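Local atomic coordinates of phytase (Debaryomyces castellii, PDB entry 2GFI), a protein that hydrolyses phytate (myo-inositol hexakisphosphate) as a 3-phytase of the histidine acid phosphatase family, releasing phosphate. Residues I33-L37 with F280-S284; L118-T122 with R167-T171; L158-S163 with N324-F330. All coordinates share one frame; numbering follows the deposited sequence.

Contact 1: I33-L37 with F280-S284; sequences IIRFL and FIQYS
Phe36 and Ser284 bring the two backbones within 4.5 Å, CA to CA, at the point where a tight turn of chain rests on a regular helix. Residues 280-284 belong to helix 277-295, in which Ser284 N bonds back to Phe280 O. In residues 33-37 the bonds are shorter in span: Phe36 N reaches Ile33 O and Leu37 N reaches Ile34 O, each three residues back.

Phe36 points at the helix, and its CB meets Phe280 CB at 3.5 Å, the two side chains set roughly perpendicular. With CG anti to its carbonyl carbon (chi1 -52°), the Phe36 ring runs alongside Ile281 and in the same direction. Ile281 CG1 lies over one ring face, a CH-pi contact 4.0 Å from the centroid, while Ser284 CB sits at the ring edge.

Helix 277-295 lies in the mainly helical part of the chain between strands 189-194 and 326-331, consistent with the smaller domain of histidine acid phosphatases, and the N-terminal arm is laid against it. Phe36 also packs on Phe49 of the second subunit, and Ile281 on Phe408 of that subunit.

The Phe280 ring in turn receives Ile33 CD1 over a face, 3.4 Å from its centroid, and Leu37 CD2 obliquely. The methyl is pressed close, and the nearly eclipsed chi2 of Ile33 (20°) suggests local strain in the model. Tyr283 offers its ring edge to Phe36 O, and Phe256 stacks on the same ring. Two waters bridge the segments. One donates to Arg35 O and bonds Ser284 OG at 2.6 Å; the other donates to Leu37 O and lies 2.5 Å from Tyr283 OH.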
# COMPACT_ATOMS: atom_id res chain seq x y z
N ILE A 33 6.15 12.25 7.34
CA ILE A 33 6.26 13.65 7.77
C ILE A 33 5.92 13.78 9.27
O ILE A 33 6.60 14.48 10.03
CB ILE A 33 5.34 14.54 6.80
CG1 ILE A 33 5.58 16.07 6.86
CG2 ILE A 33 3.89 14.32 7.04
CD1 ILE A 33 6.88 16.42 7.41
N ILE A 34 4.88 13.06 9.71
CA ILE A 34 4.51 13.05 11.11
C ILE A 34 5.69 12.81 12.04
O ILE A 34 5.78 13.44 13.11
CB ILE A 34 3.39 12.05 11.38
CG1 ILE A 34 2.16 12.41 10.55
CG2 ILE A 34 3.03 12.04 12.87
CD1 ILE A 34 1.04 11.42 10.66
N ARG A 35 6.60 11.91 11.65
CA ARG A 35 7.66 11.52 12.55
C ARG A 35 8.65 12.66 12.77
O ARG A 35 9.45 12.59 13.69
CB ARG A 35 8.34 10.17 12.14
CG ARG A 35 7.38 8.97 12.35
CD ARG A 35 7.93 7.68 13.06
NE ARG A 35 6.95 6.56 12.96
CZ ARG A 35 6.61 6.01 11.76
NH1 ARG A 35 7.18 6.49 10.63
NH2 ARG A 35 5.74 4.99 11.66
N PHE A 36 8.57 13.71 11.94
CA PHE A 36 9.49 14.85 12.04
C PHE A 36 8.84 16.08 12.61
O PHE A 36 9.51 17.13 12.75
CB PHE A 36 10.13 15.16 10.70
CG PHE A 36 10.75 13.96 10.07
CD1 PHE A 36 11.72 13.24 10.76
CD2 PHE A 36 10.30 13.50 8.85
CE1 PHE A 36 12.26 12.09 10.22
CE2 PHE A 36 10.86 12.34 8.29
CZ PHE A 36 11.82 11.64 8.98
N LEU A 37 7.55 15.97 12.94
CA LEU A 37 6.78 17.15 13.38
C LEU A 37 6.60 17.23 14.88
O LEU A 37 5.78 18.00 15.36
CB LEU A 37 5.46 17.29 12.62
CG LEU A 37 5.70 17.58 11.13
CD1 LEU A 37 4.41 17.53 10.33
CD2 LEU A 37 6.41 18.91 10.99
N PHE A 280 13.44 18.90 8.14
CA PHE A 280 12.50 18.25 9.04
C PHE A 280 13.23 17.42 10.07
O PHE A 280 12.86 17.42 11.25
CB PHE A 280 11.58 17.29 8.28
CG PHE A 280 10.48 17.95 7.55
CD1 PHE A 280 9.49 18.64 8.23
CD2 PHE A 280 10.40 17.84 6.17
CE1 PHE A 280 8.43 19.26 7.53
CE2 PHE A 280 9.37 18.44 5.47
CZ PHE A 280 8.38 19.16 6.15
N ILE A 281 14.24 16.68 9.64
CA ILE A 281 14.96 15.79 10.56
C ILE A 281 15.70 16.58 11.66
O ILE A 281 15.76 16.16 12.84
CB ILE A 281 15.91 14.89 9.74
CG1 ILE A 281 15.09 13.83 8.98
CG2 ILE A 281 16.95 14.28 10.61
CD1 ILE A 281 15.89 13.11 7.86
N GLN A 282 16.25 17.74 11.30
CA GLN A 282 16.94 18.57 12.28
C GLN A 282 15.92 19.27 13.16
O GLN A 282 16.07 19.34 14.38
CB GLN A 282 17.85 19.59 11.61
CG GLN A 282 19.06 18.94 11.06
CD GLN A 282 19.75 19.81 10.06
OE1 GLN A 282 19.29 19.93 8.92
NE2 GLN A 282 20.85 20.41 10.46
N TYR A 283 14.85 19.78 12.53
CA TYR A 283 13.76 20.28 13.32
C TYR A 283 13.30 19.23 14.34
O TYR A 283 13.16 19.54 15.53
CB TYR A 283 12.57 20.70 12.48
CG TYR A 283 11.40 21.10 13.38
CD1 TYR A 283 11.37 22.35 14.01
CD2 TYR A 283 10.33 20.23 13.59
CE1 TYR A 283 10.31 22.74 14.82
CE2 TYR A 283 9.26 20.60 14.39
CZ TYR A 283 9.26 21.86 15.01
OH TYR A 283 8.21 22.24 15.80
N SER A 284 13.02 18.02 13.85
CA SER A 284 12.55 16.92 14.68
C SER A 284 13.46 16.70 15.86
O SER A 284 13.01 16.45 16.97
CB SER A 284 12.49 15.64 13.87
OG SER A 284 11.79 14.65 14.62
O HOH W 1 9.43 14.53 15.58
O HOH W 2 6.23 20.74 15.78

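Contact 2: L118-T122 with R167-T171; sequences LEKET and RVYQT
Arg167 and Glu119 meet beside the predicted active site, where the start of helix 166-180 faces the loop between helices 77-91 and 133-148. Arg167 NE donates to Glu119 O at 3.2 Å in a fairly straight bond (165° at the hydrogen). The acceptor lies in the guanidinium plane, but the nitrogen stands above the carbonyl plane by 39°. CG lies between the backbone N and the carbonyl carbon (chi1 61°), and a bend at chi3 then turns NE onto this oxygen. The Glu119 carboxylate is nearly coplanar with the guanidinium, and OE1 faces NH2 as in a salt bridge, but the two atoms are modelled too close together, so the details of this pairing are doubtful. Glu119 OE2 bonds Thr77 OG1.

Arg167, Glu121 and Thr171 all touch His70, the predicted nucleophile, which opens the HGERYP part of the RHGxRxP signature of this family; Arg167 is thus probably one of the arginines lining the phosphate pocket. Glu121 lies across Arg167, its CG 3.4 Å from Arg167 O. That oxygen is gripped from opposite faces by Thr171 N and by Thr171 OG1, the latter at 2.8 Å. Thr171 OG1 also bonds Gly71 N.

Two waters donate to Gln170 OE1: one, 2.6 Å from it, accepts from Glu121 N, and the other also donates to Glu121 O. Gln170 NE2 bonds Asp182 of the third subunit.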
# COMPACT_ATOMS: atom_id res chain seq x y z
N LEU A 118 -8.74 27.58 18.82
CA LEU A 118 -7.47 27.37 19.41
C LEU A 118 -7.70 26.52 20.66
O LEU A 118 -8.72 26.68 21.35
CB LEU A 118 -6.73 28.68 19.73
CG LEU A 118 -6.31 29.57 18.55
CD1 LEU A 118 -5.61 30.88 19.02
CD2 LEU A 118 -5.47 28.82 17.54
N GLU A 119 -6.77 25.61 20.92
CA GLU A 119 -6.77 24.76 22.10
C GLU A 119 -7.72 23.55 21.96
O GLU A 119 -7.71 22.66 22.79
CB GLU A 119 -7.06 25.55 23.42
CG GLU A 119 -6.16 26.77 23.72
CD GLU A 119 -4.77 26.45 24.25
OE1 GLU A 119 -4.45 25.25 24.40
OE2 GLU A 119 -3.95 27.40 24.53
N LYS A 120 -8.52 23.51 20.90
CA LYS A 120 -9.60 22.52 20.79
C LYS A 120 -9.17 21.33 19.96
O LYS A 120 -8.35 21.45 19.04
CB LYS A 120 -10.84 23.11 20.11
CG LYS A 120 -11.41 24.40 20.71
CD LYS A 120 -11.90 24.26 22.13
CE LYS A 120 -12.83 25.44 22.49
NZ LYS A 120 -11.98 26.64 22.75
N GLU A 121 -9.79 20.19 20.25
CA GLU A 121 -9.69 19.03 19.38
C GLU A 121 -10.21 19.43 18.03
O GLU A 121 -11.19 20.16 17.92
CB GLU A 121 -10.56 17.89 19.93
CG GLU A 121 -9.99 17.20 21.16
CD GLU A 121 -8.69 16.51 20.79
OE1 GLU A 121 -8.78 15.43 20.17
OE2 GLU A 121 -7.59 17.05 21.10
N THR A 122 -9.57 18.95 16.97
CA THR A 122 -10.22 18.99 15.65
C THR A 122 -11.27 17.88 15.68
O THR A 122 -11.07 16.83 16.30
CB THR A 122 -9.20 18.72 14.57
OG1 THR A 122 -8.29 17.71 15.04
CG2 THR A 122 -8.30 20.01 14.32
N ARG A 167 -9.59 19.73 25.53
CA ARG A 167 -9.21 18.79 24.48
C ARG A 167 -9.02 17.38 25.07
O ARG A 167 -9.41 16.42 24.45
CB ARG A 167 -7.93 19.28 23.73
CG ARG A 167 -6.72 19.43 24.61
CD ARG A 167 -5.36 19.62 23.91
NE ARG A 167 -5.19 21.03 23.81
CZ ARG A 167 -4.21 21.76 24.29
NH1 ARG A 167 -3.14 21.28 24.88
NH2 ARG A 167 -4.31 23.04 24.09
N VAL A 168 -8.44 17.27 26.27
CA VAL A 168 -8.18 15.99 26.92
C VAL A 168 -9.52 15.34 27.29
O VAL A 168 -9.78 14.14 27.05
CB VAL A 168 -7.35 16.17 28.20
CG1 VAL A 168 -7.32 14.92 29.00
CG2 VAL A 168 -5.90 16.59 27.88
N TYR A 169 -10.38 16.16 27.87
CA TYR A 169 -11.64 15.72 28.34
C TYR A 169 -12.47 15.24 27.16
O TYR A 169 -13.16 14.21 27.23
CB TYR A 169 -12.39 16.85 29.07
CG TYR A 169 -13.82 16.46 29.34
CD1 TYR A 169 -14.16 15.65 30.43
CD2 TYR A 169 -14.82 16.86 28.48
CE1 TYR A 169 -15.49 15.26 30.66
CE2 TYR A 169 -16.11 16.48 28.69
CZ TYR A 169 -16.44 15.70 29.78
OH TYR A 169 -17.75 15.37 29.95
N GLN A 170 -12.41 15.99 26.07
CA GLN A 170 -13.19 15.65 24.89
C GLN A 170 -12.68 14.35 24.29
O GLN A 170 -13.44 13.49 23.91
CB GLN A 170 -13.19 16.79 23.86
CG GLN A 170 -14.14 16.52 22.74
CD GLN A 170 -14.40 17.75 21.92
OE1 GLN A 170 -13.46 18.41 21.50
NE2 GLN A 170 -15.69 18.04 21.65
N THR A 171 -11.37 14.18 24.25
CA THR A 171 -10.78 12.93 23.83
C THR A 171 -11.39 11.78 24.61
O THR A 171 -11.81 10.78 24.00
CB THR A 171 -9.29 12.99 24.02
OG1 THR A 171 -8.79 13.99 23.15
CG2 THR A 171 -8.62 11.71 23.51
O HOH W 3 -8.68 22.38 25.47
O HOH W 4 -13.40 20.12 19.40
O HOH W 5 -11.56 19.99 22.42

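Contact 3: L158-S163 with N324-F330; sequences LPVFTS and NKIWLSF
Phe161 runs its side chain past Ser329 and the Leu328 carbonyl toward Trp327 on the neighbouring parallel strand. CB lies 3.6 Å from Leu328 O and farther from Ser329 OG, which bonds Tyr443 OH. CG is held anti to the carbonyl carbon (chi1 -52°), swinging the ring along the strand until CD2 stands 3.5 Å from Leu328 O, which lies in the ring plane at its edge. Farther out, CE2 meets the edge of the indole at Trp327 CE3 (3.8 Å), and CZ touches CZ3; the two side chains run side by side, pointing the same way. Tyr443 and Tyr446 meet Phe161 edge-to-face.

Phe161 N donates to Leu328 O at 2.7 Å and nearly along the C=O axis, Phe330 N to Phe161 O, and Ser163 N to Phe330 O. On the opposite face Leu328 CD1 fits against Leu158 CD2 (3.8 Å), and Val160 CG1 against Phe330 CE2, beneath helix 166-180 of the beta-alpha-beta crossover to strand 189-194. The three peptide bonds fix the parallel register where the strands lie close; where they part, a water bonded to Pro159 O, Ile326 O and Leu328 N takes over, so the pairing probably does not break off abruptly.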
# COMPACT_ATOMS: atom_id res chain seq x y z
N LEU A 158 -18.45 2.02 33.29
CA LEU A 158 -17.08 2.26 32.84
C LEU A 158 -16.62 3.57 33.44
O LEU A 158 -17.24 4.60 33.18
CB LEU A 158 -17.02 2.34 31.31
CG LEU A 158 -15.65 2.54 30.68
CD1 LEU A 158 -14.78 1.25 30.80
CD2 LEU A 158 -15.82 3.04 29.20
N PRO A 159 -15.59 3.53 34.27
CA PRO A 159 -14.98 4.77 34.75
C PRO A 159 -13.98 5.32 33.71
O PRO A 159 -13.30 4.57 32.97
CB PRO A 159 -14.26 4.33 36.04
CG PRO A 159 -13.95 2.88 35.81
CD PRO A 159 -14.94 2.33 34.83
N VAL A 160 -13.92 6.63 33.63
CA VAL A 160 -12.98 7.25 32.72
C VAL A 160 -12.25 8.27 33.58
O VAL A 160 -12.84 8.89 34.41
CB VAL A 160 -13.71 7.86 31.48
CG1 VAL A 160 -12.81 8.73 30.68
CG2 VAL A 160 -14.27 6.74 30.57
N PHE A 161 -10.95 8.36 33.45
CA PHE A 161 -10.20 9.35 34.18
C PHE A 161 -9.58 10.27 33.14
O PHE A 161 -8.92 9.81 32.18
CB PHE A 161 -9.17 8.68 35.10
CG PHE A 161 -9.77 7.62 35.99
CD1 PHE A 161 -10.18 7.93 37.28
CD2 PHE A 161 -10.01 6.36 35.50
CE1 PHE A 161 -10.78 6.98 38.07
CE2 PHE A 161 -10.63 5.40 36.28
CZ PHE A 161 -11.01 5.71 37.58
N THR A 162 -9.85 11.55 33.31
CA THR A 162 -9.34 12.55 32.42
C THR A 162 -8.96 13.80 33.20
O THR A 162 -9.55 14.06 34.24
CB THR A 162 -10.41 12.89 31.36
OG1 THR A 162 -9.90 13.94 30.54
CG2 THR A 162 -11.63 13.47 31.99
N SER A 163 -7.99 14.56 32.70
CA SER A 163 -7.73 15.88 33.27
C SER A 163 -8.79 16.84 32.75
O SER A 163 -9.60 16.49 31.90
CB SER A 163 -6.30 16.38 32.96
OG SER A 163 -6.30 17.13 31.76
N ASN A 324 -13.18 -3.68 38.48
CA ASN A 324 -12.84 -2.95 37.27
C ASN A 324 -11.46 -3.32 36.77
O ASN A 324 -10.45 -3.30 37.50
CB ASN A 324 -13.02 -1.45 37.43
CG ASN A 324 -12.69 -0.69 36.15
OD1 ASN A 324 -11.66 -0.01 36.06
ND2 ASN A 324 -13.57 -0.81 35.15
N LYS A 325 -11.44 -3.71 35.50
CA LYS A 325 -10.24 -4.24 34.89
C LYS A 325 -9.71 -3.32 33.78
O LYS A 325 -8.65 -3.58 33.23
CB LYS A 325 -10.52 -5.64 34.32
CG LYS A 325 -11.30 -6.57 35.24
CD LYS A 325 -10.48 -6.89 36.49
CE LYS A 325 -11.08 -8.05 37.27
NZ LYS A 325 -10.26 -8.29 38.49
N ILE A 326 -10.46 -2.29 33.43
CA ILE A 326 -10.11 -1.41 32.31
C ILE A 326 -9.92 -0.01 32.83
O ILE A 326 -10.88 0.64 33.28
CB ILE A 326 -11.20 -1.46 31.21
CG1 ILE A 326 -11.32 -2.87 30.66
CG2 ILE A 326 -10.88 -0.53 30.08
CD1 ILE A 326 -12.61 -3.07 29.85
N TRP A 327 -8.67 0.44 32.78
CA TRP A 327 -8.27 1.75 33.26
C TRP A 327 -8.03 2.65 32.06
O TRP A 327 -7.22 2.31 31.19
CB TRP A 327 -7.04 1.61 34.16
CG TRP A 327 -7.39 0.66 35.26
CD1 TRP A 327 -7.02 -0.65 35.38
CD2 TRP A 327 -8.29 0.92 36.35
NE1 TRP A 327 -7.61 -1.20 36.49
CE2 TRP A 327 -8.39 -0.26 37.10
CE3 TRP A 327 -9.00 2.05 36.78
CZ2 TRP A 327 -9.19 -0.36 38.28
CZ3 TRP A 327 -9.79 1.96 37.93
CH2 TRP A 327 -9.87 0.77 38.66
N LEU A 328 -8.78 3.75 32.00
CA LEU A 328 -8.76 4.70 30.91
C LEU A 328 -8.44 6.09 31.45
O LEU A 328 -9.28 6.73 32.10
CB LEU A 328 -10.12 4.71 30.20
CG LEU A 328 -10.68 3.35 29.78
CD1 LEU A 328 -12.10 3.51 29.27
CD2 LEU A 328 -9.79 2.68 28.71
N SER A 329 -7.22 6.55 31.15
CA SER A 329 -6.71 7.82 31.64
C SER A 329 -6.26 8.65 30.45
O SER A 329 -5.55 8.16 29.57
CB SER A 329 -5.49 7.62 32.56
OG SER A 329 -5.84 6.84 33.67
N PHE A 330 -6.63 9.92 30.50
CA PHE A 330 -6.46 10.87 29.42
C PHE A 330 -5.79 12.10 29.98
O PHE A 330 -6.26 12.65 30.97
CB PHE A 330 -7.81 11.22 28.83
CG PHE A 330 -8.45 10.07 28.17
CD1 PHE A 330 -8.24 9.83 26.82
CD2 PHE A 330 -9.23 9.17 28.91
CE1 PHE A 330 -8.80 8.74 26.22
CE2 PHE A 330 -9.80 8.08 28.31
CZ PHE A 330 -9.58 7.86 26.96
O HOH W 6 -11.14 3.32 33.52

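All three contacts are mainly buried, yet they differ in kind. Contact 3 is sheet core, joining two parallel strands through backbone hydrogen bonds and apolar side chains on both faces. Contact 2 is chiefly polar and lies beside the predicted nucleophile; it is linked to contact 3 because strand 158-163 runs on into helix 166-180, and Val168 CG1 packs on Thr162 OG1 at 3.2 Å. Contact 1 shares none of these elements: its centre is about 32 Å from that of contact 3, across the middle of the chain, and it joins arm to helix by aromatic packing and bridging waters. Contact 1 adjoins the second subunit and contact 2 the third, whereas contact 3 touches no other chain of the assembly.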